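Local coordinates for 2-hydroxychromene-2-carboxylate isomerase (Pseudomonas putida, PDB 2IMF), which catalyses the reversible glutathione-dependent isomerisation of 2-hydroxychromene-2-carboxylate to trans-o-hydroxybenzylidenepyruvate in naphthalene breakdown, at residues Phe13-Asn18 / Tyr74-Val79. Numbering follows the deposited sequence.
Sequences FSYLAN and YGIPLV. With GSH (glutathione), chain E.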
# COMPACT_ATOMS: atom_id res chain seq x y z
N PHE A 13 -6.20 8.75 1.37
CA PHE A 13 -6.21 7.50 2.10
C PHE A 13 -6.58 7.74 3.55
O PHE A 13 -7.21 6.87 4.18
CB PHE A 13 -4.83 6.85 1.92
CG PHE A 13 -4.63 6.33 0.50
CD1 PHE A 13 -5.30 5.20 0.06
CD2 PHE A 13 -3.82 7.01 -0.35
CE1 PHE A 13 -5.13 4.73 -1.23
CE2 PHE A 13 -3.61 6.54 -1.68
CZ PHE A 13 -4.29 5.42 -2.10
N SER A 14 -6.28 8.92 4.08
CA SER A 14 -6.72 9.26 5.43
C SER A 14 -8.21 9.52 5.54
O SER A 14 -8.84 9.20 6.57
CB SER A 14 -5.95 10.46 5.98
OG SER A 14 -4.58 10.14 6.16
N TYR A 15 -8.81 10.07 4.45
CA TYR A 15 -10.22 10.30 4.38
C TYR A 15 -10.87 8.94 4.47
O TYR A 15 -11.83 8.73 5.25
CB TYR A 15 -10.55 10.92 3.04
CG TYR A 15 -11.99 10.84 2.64
CD1 TYR A 15 -12.98 11.51 3.37
CD2 TYR A 15 -12.35 10.15 1.48
CE1 TYR A 15 -14.34 11.47 2.90
CE2 TYR A 15 -13.67 10.13 1.02
CZ TYR A 15 -14.65 10.78 1.79
OH TYR A 15 -15.99 10.78 1.42
N LEU A 16 -10.40 7.96 3.68
CA LEU A 16 -10.97 6.60 3.71
C LEU A 16 -10.81 5.99 5.12
O LEU A 16 -11.74 5.42 5.71
CB LEU A 16 -10.23 5.72 2.75
CG LEU A 16 -10.51 6.04 1.26
CD1 LEU A 16 -9.57 5.25 0.38
CD2 LEU A 16 -12.02 5.71 0.89
N ALA A 17 -9.60 6.05 5.69
CA ALA A 17 -9.37 5.51 7.04
C ALA A 17 -10.25 6.16 8.07
O ALA A 17 -10.78 5.46 8.97
CB ALA A 17 -7.88 5.62 7.43
N ASN A 18 -10.42 7.48 8.01
CA ASN A 18 -11.28 8.11 8.98
C ASN A 18 -12.69 7.62 8.86
O ASN A 18 -13.30 7.45 9.91
CB ASN A 18 -11.23 9.62 8.79
CG ASN A 18 -12.08 10.33 9.78
OD1 ASN A 18 -11.83 10.23 10.97
ND2 ASN A 18 -13.16 10.93 9.30
N TYR A 74 -16.74 1.38 0.44
CA TYR A 74 -17.22 2.02 1.67
C TYR A 74 -18.58 2.73 1.51
O TYR A 74 -19.16 3.12 2.52
CB TYR A 74 -16.17 3.04 2.14
CG TYR A 74 -14.89 2.46 2.74
CD1 TYR A 74 -14.60 1.08 2.74
CD2 TYR A 74 -13.95 3.32 3.33
CE1 TYR A 74 -13.44 0.60 3.31
CE2 TYR A 74 -12.80 2.85 3.89
CZ TYR A 74 -12.54 1.46 3.90
OH TYR A 74 -11.37 0.98 4.43
N GLY A 75 -19.05 2.88 0.29
CA GLY A 75 -20.32 3.57 0.01
C GLY A 75 -20.27 5.07 0.17
O GLY A 75 -21.31 5.67 0.52
N ILE A 76 -19.14 5.70 -0.15
CA ILE A 76 -19.01 7.12 0.06
C ILE A 76 -18.45 7.76 -1.21
O ILE A 76 -17.78 7.10 -1.99
CB ILE A 76 -18.08 7.42 1.28
CG1 ILE A 76 -16.62 6.95 1.04
CG2 ILE A 76 -18.62 6.81 2.53
CD1 ILE A 76 -15.70 7.18 2.25
N PRO A 77 -18.68 9.08 -1.44
CA PRO A 77 -18.07 9.78 -2.57
C PRO A 77 -16.61 10.02 -2.25
O PRO A 77 -16.21 10.12 -1.08
CB PRO A 77 -18.83 11.14 -2.56
CG PRO A 77 -19.29 11.32 -1.22
CD PRO A 77 -19.62 9.95 -0.69
N LEU A 78 -15.86 10.25 -3.29
CA LEU A 78 -14.49 10.74 -3.07
C LEU A 78 -14.24 11.60 -4.26
O LEU A 78 -14.21 11.17 -5.46
CB LEU A 78 -13.49 9.55 -3.01
CG LEU A 78 -12.06 9.93 -2.57
CD1 LEU A 78 -11.46 8.65 -1.91
CD2 LEU A 78 -11.16 10.48 -3.68
N VAL A 79 -14.00 12.89 -3.98
CA VAL A 79 -13.83 13.90 -5.02
C VAL A 79 -12.55 14.69 -4.74
O VAL A 79 -12.42 15.22 -3.64
CB VAL A 79 -15.02 14.85 -5.04
CG1 VAL A 79 -14.83 15.96 -6.10
CG2 VAL A 79 -16.32 14.03 -5.17
N1 GSH E . -1.64 1.70 0.59
CA1 GSH E . -2.07 2.86 1.31
C1 GSH E . -3.48 2.85 1.78
O11 GSH E . -3.85 3.67 2.63
O12 GSH E . -4.17 2.10 1.05
CB1 GSH E . -1.32 4.13 0.93
CG1 GSH E . -1.27 5.25 1.96
CD1 GSH E . -0.49 6.43 1.43
OE1 GSH E . 0.03 6.36 0.21
N2 GSH E . -0.36 7.52 2.15
CA2 GSH E . 0.51 8.63 1.79
C2 GSH E . 1.78 8.65 2.52
O2 GSH E . 1.75 8.44 3.86
CB2 GSH E . -0.27 9.95 2.09
SG2 GSH E . -1.66 10.23 0.92
N3 GSH E . 2.91 8.83 1.90
CA3 GSH E . 4.16 8.63 2.63
C3 GSH E . 4.91 7.50 1.97
O31 GSH E . 6.00 7.16 2.48
O32 GSH E . 4.46 6.97 0.90
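Tyr-15 has CG anti to the backbone N (chi1 162°), which starts the side chain off helix 12-28 on the side of segment 74-79; the ring then reaches the loop. In Ile-76, chi1 (64°) sets CG1 between the backbone N and the carbonyl carbon. CD1 continues from it to the end of the Tyr-15 ring, and the two side chains meet tip to tip. The Tyr-15 hydroxyl donates a hydrogen bond to the carbonyl O of Pro-77, with OH to O at 2.6 Å. The bond runs nearly along the C=O axis, at 163°. Leu-78 slides past the same ring in the opposite direction. Leu-78 CD1 lies at the ring edge, 3.8 Å from Tyr-15 CD2. Ile-76 CD1 comes obliquely to Tyr-15 CZ, also at 3.8 Å. Leu-16 CD2 touches Tyr-74 CD2 at 3.9 Å and Leu-78 CD1 at 4.1 Å. The Tyr-74 ring turns its edge to the helix backbone, with Tyr-74 CE2 3.3 Å from Leu-16 O. Its hydroxyl is hydrogen-bonded to Asn-181, of the glutathione site, and to Arg-20. Gly-75 ends helix 57-74 in a Schellman motif, and the chain then runs extended past Tyr-15. Phe-13 lies apart from this loop and has glutathione CB1 over one ring face. A phenylalanine in place of Tyr-15 lacks the hydroxyl, and the Pro-77 carbonyl would probably lose its mate. The short bond gives the phenol of a buried tyrosine a polar partner and ties a loop carbonyl to the first helix of the thioredoxin-like domain, while Ile-76 and Leu-78 pack against the ring.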